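Local atomic coordinates of putative Type I topoisomerase (Deinococcus radiodurans, PDB entry 3M4A), a protein that probably relaxes DNA supercoils by ATP-independent breakage and rejoining of one strand, as a type IB topoisomerase that binds duplex DNA. Residues 155-169 with 189-203. Residues are numbered along the deposited sequence; the frame is centred on the assembly and turned at random.
Sequences LRQRHVVVDGNTVTF and AANMQKLLDLPGPWL. With nucleotides of chain B.
The side chain of Gln157 runs extended beyond CG into the loop that follows helix 186-196, where its amide NH2 reaches two backbone carbonyls. NE2 gives a nearly straight bond to Leu198 O (2.9 Å, 173°). Leu198 O lies in the plane of the Gln157 amide, whereas NE2 stands above the plane of the Leu198 carbonyl. A weak second bond runs from NE2 to Trp202 O (3.4 Å). The backbone continues the grip: Gln157 N bonds to Pro201 O at 2.8 Å and Leu203 N to Leu155 O, making a single beta bridge between Arg156 and Trp202. Pro201 O, in a residue preceded by a cis peptide bond, also accepts from a water that in turn accepts from Arg158 N. The Arg156 guanidinium lies over one face of the Trp202 six-membered ring in a cation-pi contact, CZ 4.5 Å from the ring centroid; Arg216 makes another with this indole.

Farther along, the hairpin of strands 160-163 and 166-172 packs on the helix through Val160, Val162 and Val167. Met192 CG meets Val162 CG2 at 3.6 Å, and in the conformer given here bends at chi2 (58°) and chi3 (76°) carry its CE to Phe169 CZ. Ala189 CB abuts Gly164 O in the type II' turn. On another side of the helix, Asn191 ND2 donates to OP1 of DG9 of chain B (2.9 Å). Polar bonds thus tie the loop to residues 155-157, while apolar contacts seat the phosphate-binding helix on the three-stranded sheet.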
loop_
_atom_site.group_PDB
_atom_site.type_symbol
_atom_site.label_atom_id
_atom_site.label_comp_id
_atom_site.label_asym_id
_atom_site.label_seq_id
_atom_site.Cartn_x
_atom_site.Cartn_y
_atom_site.Cartn_z
ATOM N N LEU A 155 -4.592 5.703 -15.842
ATOM C CA LEU A 155 -5.912 6.298 -15.798
ATOM C C LEU A 155 -5.957 7.568 -16.629
ATOM O O LEU A 155 -4.979 8.306 -16.727
ATOM C CB LEU A 155 -6.379 6.653 -14.377
ATOM C CG LEU A 155 -6.691 5.523 -13.409
ATOM C CD1 LEU A 155 -7.296 6.109 -12.134
ATOM C CD2 LEU A 155 -7.634 4.506 -14.039
ATOM N N ARG A 156 -7.119 7.767 -17.229
ATOM C CA ARG A 156 -7.438 8.953 -17.962
ATOM C C ARG A 156 -8.316 9.847 -17.097
ATOM O O ARG A 156 -8.966 9.388 -16.147
ATOM C CB ARG A 156 -8.165 8.571 -19.258
ATOM C CG ARG A 156 -7.275 7.820 -20.238
ATOM C CD ARG A 156 -8.080 7.218 -21.367
ATOM N NE ARG A 156 -7.196 6.694 -22.406
ATOM C CZ ARG A 156 -6.705 7.399 -23.427
ATOM N NH1 ARG A 156 -7.008 8.682 -23.597
ATOM N NH2 ARG A 156 -5.895 6.802 -24.293
ATOM N N GLN A 157 -8.332 11.132 -17.411
ATOM C CA GLN A 157 -9.229 12.047 -16.704
ATOM C C GLN A 157 -10.685 11.605 -16.744
ATOM O O GLN A 157 -11.422 11.847 -15.787
ATOM C CB GLN A 157 -9.109 13.482 -17.235
ATOM C CG GLN A 157 -7.795 14.126 -16.877
ATOM C CD GLN A 157 -7.738 15.619 -17.188
ATOM O OE1 GLN A 157 -8.764 16.263 -17.415
ATOM N NE2 GLN A 157 -6.526 16.163 -17.217
ATOM N N ARG A 158 -11.103 10.920 -17.826
ATOM C CA ARG A 158 -12.488 10.481 -17.981
ATOM C C ARG A 158 -12.912 9.414 -16.986
ATOM O O ARG A 158 -14.098 9.102 -16.864
ATOM C CB ARG A 158 -12.747 9.973 -19.410
ATOM C CG ARG A 158 -12.252 8.578 -19.706
ATOM C CD ARG A 158 -12.724 8.133 -21.074
ATOM N NE ARG A 158 -12.091 6.886 -21.504
ATOM C CZ ARG A 158 -12.550 5.672 -21.241
ATOM N NH1 ARG A 158 -13.654 5.511 -20.526
ATOM N NH2 ARG A 158 -11.893 4.609 -21.685
ATOM N N HIS A 159 -11.940 8.886 -16.243
ATOM C CA HIS A 159 -12.174 7.807 -15.307
ATOM C C HIS A 159 -12.491 8.250 -13.879
ATOM O O HIS A 159 -12.688 7.395 -13.012
ATOM C CB HIS A 159 -10.941 6.922 -15.241
ATOM C CG HIS A 159 -10.731 6.089 -16.462
ATOM N ND1 HIS A 159 -9.487 5.886 -17.025
ATOM C CD2 HIS A 159 -11.609 5.407 -17.223
ATOM C CE1 HIS A 159 -9.615 5.084 -18.070
ATOM N NE2 HIS A 159 -10.890 4.773 -18.204
ATOM N N VAL A 160 -12.513 9.552 -13.622
ATOM C CA VAL A 160 -12.672 10.052 -12.257
ATOM C C VAL A 160 -13.634 11.220 -12.194
ATOM O O VAL A 160 -13.768 11.968 -13.167
ATOM C CB VAL A 160 -11.298 10.473 -11.687
ATOM C CG1 VAL A 160 -10.770 11.724 -12.364
ATOM C CG2 VAL A 160 -11.358 10.656 -10.157
ATOM N N VAL A 161 -14.299 11.363 -11.045
ATOM C CA VAL A 161 -15.107 12.562 -10.737
ATOM C C VAL A 161 -14.916 12.890 -9.242
ATOM O O VAL A 161 -14.740 11.992 -8.425
ATOM C CB VAL A 161 -16.615 12.375 -11.093
ATOM C CG1 VAL A 161 -17.305 11.422 -10.140
ATOM C CG2 VAL A 161 -17.342 13.742 -11.132
ATOM N N VAL A 162 -14.952 14.176 -8.916
ATOM C CA VAL A 162 -14.823 14.661 -7.545
ATOM C C VAL A 162 -16.130 15.361 -7.150
ATOM O O VAL A 162 -16.605 16.254 -7.846
ATOM C CB VAL A 162 -13.636 15.637 -7.410
ATOM C CG1 VAL A 162 -13.447 16.079 -5.972
ATOM C CG2 VAL A 162 -12.340 15.007 -7.967
ATOM N N ASP A 163 -16.730 14.930 -6.048
ATOM C CA ASP A 163 -17.936 15.575 -5.505
ATOM C C ASP A 163 -17.645 15.878 -4.039
ATOM O O ASP A 163 -17.671 14.988 -3.193
ATOM C CB ASP A 163 -19.133 14.654 -5.712
ATOM C CG ASP A 163 -20.416 15.206 -5.139
ATOM O OD1 ASP A 163 -20.638 16.435 -5.194
ATOM O OD2 ASP A 163 -21.206 14.376 -4.654
ATOM N N GLY A 164 -17.336 17.135 -3.736
ATOM C CA GLY A 164 -16.825 17.499 -2.427
ATOM C C GLY A 164 -15.576 16.724 -2.072
ATOM O O GLY A 164 -14.567 16.804 -2.787
ATOM N N ASN A 165 -15.635 15.962 -0.983
ATOM C CA ASN A 165 -14.488 15.166 -0.558
ATOM C C ASN A 165 -14.518 13.739 -1.070
ATOM O O ASN A 165 -13.627 12.952 -0.697
ATOM C CB ASN A 165 -14.375 15.134 0.959
ATOM C CG ASN A 165 -13.872 16.447 1.547
ATOM O OD1 ASN A 165 -13.036 17.132 0.966
ATOM N ND2 ASN A 165 -14.360 16.771 2.735
ATOM N N THR A 166 -15.560 13.398 -1.828
ATOM C CA THR A 166 -15.696 12.054 -2.411
ATOM C C THR A 166 -15.010 12.055 -3.779
ATOM O O THR A 166 -15.437 12.787 -4.684
ATOM C CB THR A 166 -17.163 11.596 -2.562
ATOM O OG1 THR A 166 -17.863 11.734 -1.305
ATOM C CG2 THR A 166 -17.217 10.137 -3.024
ATOM N N VAL A 167 -13.978 11.227 -3.945
ATOM C CA VAL A 167 -13.389 11.019 -5.283
ATOM C C VAL A 167 -13.856 9.638 -5.729
ATOM O O VAL A 167 -13.667 8.681 -5.005
ATOM C CB VAL A 167 -11.851 11.070 -5.278
ATOM C CG1 VAL A 167 -11.281 10.797 -6.661
ATOM C CG2 VAL A 167 -11.342 12.425 -4.781
ATOM N N THR A 168 -14.466 9.548 -6.905
ATOM C CA THR A 168 -14.966 8.270 -7.416
ATOM C C THR A 168 -14.256 7.941 -8.720
ATOM O O THR A 168 -14.154 8.779 -9.586
ATOM C CB THR A 168 -16.496 8.306 -7.659
ATOM O OG1 THR A 168 -17.178 8.517 -6.412
ATOM C CG2 THR A 168 -16.992 7.004 -8.275
ATOM N N PHE A 169 -13.783 6.706 -8.835
ATOM C CA PHE A 169 -13.153 6.207 -10.048
ATOM C C PHE A 169 -14.044 5.139 -10.657
ATOM O O PHE A 169 -14.544 4.284 -9.944
ATOM C CB PHE A 169 -11.814 5.563 -9.699
ATOM C CG PHE A 169 -10.830 6.502 -9.078
ATOM C CD1 PHE A 169 -9.932 7.210 -9.866
ATOM C CD2 PHE A 169 -10.785 6.669 -7.702
ATOM C CE1 PHE A 169 -9.010 8.073 -9.289
ATOM C CE2 PHE A 169 -9.851 7.536 -7.128
ATOM C CZ PHE A 169 -8.966 8.219 -7.922
ATOM N N ALA A 189 -8.969 14.719 -2.511
ATOM C CA ALA A 189 -10.002 15.449 -3.254
ATOM C C ALA A 189 -9.508 16.795 -3.784
ATOM O O ALA A 189 -9.696 17.105 -4.956
ATOM C CB ALA A 189 -11.272 15.620 -2.410
ATOM N N ALA A 190 -8.817 17.556 -2.943
ATOM C CA ALA A 190 -8.316 18.879 -3.347
ATOM C C ALA A 190 -7.299 18.788 -4.498
ATOM O O ALA A 190 -7.340 19.568 -5.462
ATOM C CB ALA A 190 -7.684 19.570 -2.155
ATOM N N ASN A 191 -6.401 17.811 -4.400
ATOM C CA ASN A 191 -5.357 17.667 -5.398
ATOM C C ASN A 191 -5.854 16.976 -6.660
ATOM O O ASN A 191 -5.335 17.240 -7.742
ATOM C CB ASN A 191 -4.150 16.974 -4.824
ATOM C CG ASN A 191 -3.323 17.905 -3.963
ATOM O OD1 ASN A 191 -2.575 18.742 -4.483
ATOM N ND2 ASN A 191 -3.466 17.788 -2.646
ATOM N N MET A 192 -6.871 16.127 -6.547
ATOM C CA MET A 192 -7.484 15.550 -7.743
ATOM C C MET A 192 -8.107 16.669 -8.588
ATOM O O MET A 192 -8.029 16.655 -9.825
ATOM C CB MET A 192 -8.527 14.498 -7.370
ATOM C CG MET A 192 -9.055 13.697 -8.531
ATOM S SD MET A 192 -7.745 12.838 -9.415
ATOM C CE MET A 192 -7.406 11.487 -8.292
ATOM N N GLN A 193 -8.722 17.656 -7.928
ATOM C CA GLN A 193 -9.269 18.809 -8.648
ATOM C C GLN A 193 -8.166 19.531 -9.426
ATOM O O GLN A 193 -8.360 19.908 -10.571
ATOM C CB GLN A 193 -9.971 19.785 -7.701
ATOM C CG GLN A 193 -11.243 19.242 -7.071
ATOM C CD GLN A 193 -12.526 19.474 -7.878
ATOM O OE1 GLN A 193 -12.501 19.745 -9.081
ATOM N NE2 GLN A 193 -13.670 19.343 -7.196
ATOM N N LYS A 194 -7.019 19.732 -8.789
ATOM C CA LYS A 194 -5.857 20.363 -9.435
ATOM C C LYS A 194 -5.342 19.547 -10.621
ATOM O O LYS A 194 -5.008 20.112 -11.662
ATOM C CB LYS A 194 -4.713 20.563 -8.437
ATOM C CG LYS A 194 -5.007 21.495 -7.272
ATOM C CD LYS A 194 -3.803 21.516 -6.301
ATOM C CE LYS A 194 -4.208 21.847 -4.879
ATOM N NZ LYS A 194 -3.114 21.504 -3.905
ATOM N N LEU A 195 -5.270 18.227 -10.480
ATOM C CA LEU A 195 -4.875 17.373 -11.609
ATOM C C LEU A 195 -5.849 17.507 -12.786
ATOM O O LEU A 195 -5.444 17.595 -13.938
ATOM C CB LEU A 195 -4.740 15.896 -11.180
ATOM C CG LEU A 195 -3.528 15.544 -10.318
ATOM C CD1 LEU A 195 -3.677 14.172 -9.688
ATOM C CD2 LEU A 195 -2.250 15.573 -11.151
ATOM N N LEU A 196 -7.139 17.515 -12.483
ATOM C CA LEU A 196 -8.174 17.661 -13.513
ATOM C C LEU A 196 -8.176 19.034 -14.204
ATOM O O LEU A 196 -8.707 19.165 -15.303
ATOM C CB LEU A 196 -9.549 17.352 -12.920
ATOM C CG LEU A 196 -9.757 15.863 -12.660
ATOM C CD1 LEU A 196 -10.830 15.607 -11.593
ATOM C CD2 LEU A 196 -10.079 15.144 -13.983
ATOM N N ASP A 197 -7.565 20.043 -13.589
ATOM C CA ASP A 197 -7.410 21.346 -14.244
ATOM C C ASP A 197 -6.359 21.352 -15.358
ATOM O O ASP A 197 -6.365 22.265 -16.194
ATOM C CB ASP A 197 -7.064 22.431 -13.222
ATOM C CG ASP A 197 -8.254 22.855 -12.378
ATOM O OD1 ASP A 197 -9.416 22.543 -12.724
ATOM O OD2 ASP A 197 -8.015 23.530 -11.353
ATOM N N LEU A 198 -5.466 20.363 -15.375
ATOM C CA LEU A 198 -4.430 20.263 -16.407
ATOM C C LEU A 198 -5.037 19.724 -17.711
ATOM O O LEU A 198 -6.039 19.013 -17.674
ATOM C CB LEU A 198 -3.279 19.373 -15.935
ATOM C CG LEU A 198 -2.613 19.753 -14.603
ATOM C CD1 LEU A 198 -1.527 18.754 -14.288
ATOM C CD2 LEU A 198 -2.050 21.161 -14.623
ATOM N N PRO A 199 -4.454 20.088 -18.875
ATOM C CA PRO A 199 -4.957 19.547 -20.139
ATOM C C PRO A 199 -4.900 18.015 -20.176
ATOM O O PRO A 199 -3.931 17.422 -19.694
ATOM C CB PRO A 199 -4.011 20.155 -21.197
ATOM C CG PRO A 199 -3.351 21.301 -20.546
ATOM C CD PRO A 199 -3.308 20.996 -19.079
ATOM N N GLY A 200 -5.944 17.400 -20.742
ATOM C CA GLY A 200 -6.095 15.944 -20.780
ATOM C C GLY A 200 -5.281 15.320 -21.899
ATOM O O GLY A 200 -4.481 16.013 -22.542
ATOM N N PRO A 201 -5.491 14.023 -22.174
ATOM C CA PRO A 201 -6.460 13.084 -21.611
ATOM C C PRO A 201 -6.036 12.332 -20.335
ATOM O O PRO A 201 -6.876 11.680 -19.730
ATOM C CB PRO A 201 -6.625 12.070 -22.743
ATOM C CG PRO A 201 -5.293 12.037 -23.391
ATOM C CD PRO A 201 -4.679 13.387 -23.229
ATOM N N TRP A 202 -4.769 12.424 -19.940
ATOM C CA TRP A 202 -4.211 11.588 -18.868
ATOM C C TRP A 202 -4.409 12.244 -17.511
ATOM O O TRP A 202 -4.436 13.472 -17.402
ATOM C CB TRP A 202 -2.723 11.335 -19.107
ATOM C CG TRP A 202 -2.468 10.642 -20.395
ATOM C CD1 TRP A 202 -1.972 11.201 -21.549
ATOM C CD2 TRP A 202 -2.728 9.273 -20.692
ATOM N NE1 TRP A 202 -1.899 10.252 -22.537
ATOM C CE2 TRP A 202 -2.349 9.058 -22.038
ATOM C CE3 TRP A 202 -3.229 8.195 -19.950
ATOM C CZ2 TRP A 202 -2.463 7.822 -22.654
ATOM C CZ3 TRP A 202 -3.350 6.959 -20.569
ATOM C CH2 TRP A 202 -2.960 6.782 -21.913
ATOM N N LEU A 203 -4.541 11.420 -16.470
ATOM C CA LEU A 203 -4.866 11.934 -15.148
ATOM C C LEU A 203 -3.625 12.350 -14.350
ATOM O O LEU A 203 -3.572 13.463 -13.825
ATOM C CB LEU A 203 -5.672 10.892 -14.370
ATOM C CG LEU A 203 -6.202 11.345 -13.006
ATOM C CD1 LEU A 203 -6.961 12.683 -13.071
ATOM C CD2 LEU A 203 -7.097 10.242 -12.422
ATOM P P DG B 9 -2.399 20.216 0.296
ATOM O OP1 DG B 9 -1.943 19.721 -1.037
ATOM O OP2 DG B 9 -3.814 20.586 0.503
ATOM O "O5'" DG B 9 -2.024 19.168 1.441
ATOM C "C5'" DG B 9 -0.725 18.638 1.540
ATOM C "C4'" DG B 9 -0.442 18.150 2.951
ATOM O "O4'" DG B 9 -0.432 19.222 3.925
ATOM C "C3'" DG B 9 -1.502 17.203 3.499
ATOM O "O3'" DG B 9 -0.847 16.187 4.230
ATOM C "C2'" DG B 9 -2.456 18.107 4.299
ATOM C "C1'" DG B 9 -1.500 19.100 4.900
ATOM N N9 DG B 9 -1.940 20.480 5.054
ATOM C C8 DG B 9 -2.637 21.216 4.148
ATOM N N7 DG B 9 -2.829 22.460 4.482
ATOM C C5 DG B 9 -2.206 22.557 5.705
ATOM C C6 DG B 9 -2.070 23.662 6.568
ATOM O O6 DG B 9 -2.468 24.823 6.430
ATOM N N1 DG B 9 -1.367 23.317 7.699
ATOM C C2 DG B 9 -0.847 22.078 7.980
ATOM N N2 DG B 9 -0.183 21.916 9.133
ATOM N N3 DG B 9 -0.944 21.048 7.166
ATOM C C4 DG B 9 -1.663 21.352 6.076
HETATM O O HOH W 1 -9.653 11.605 -20.492
HETATM O O HOH W 2 -13.831 19.024 -4.137
#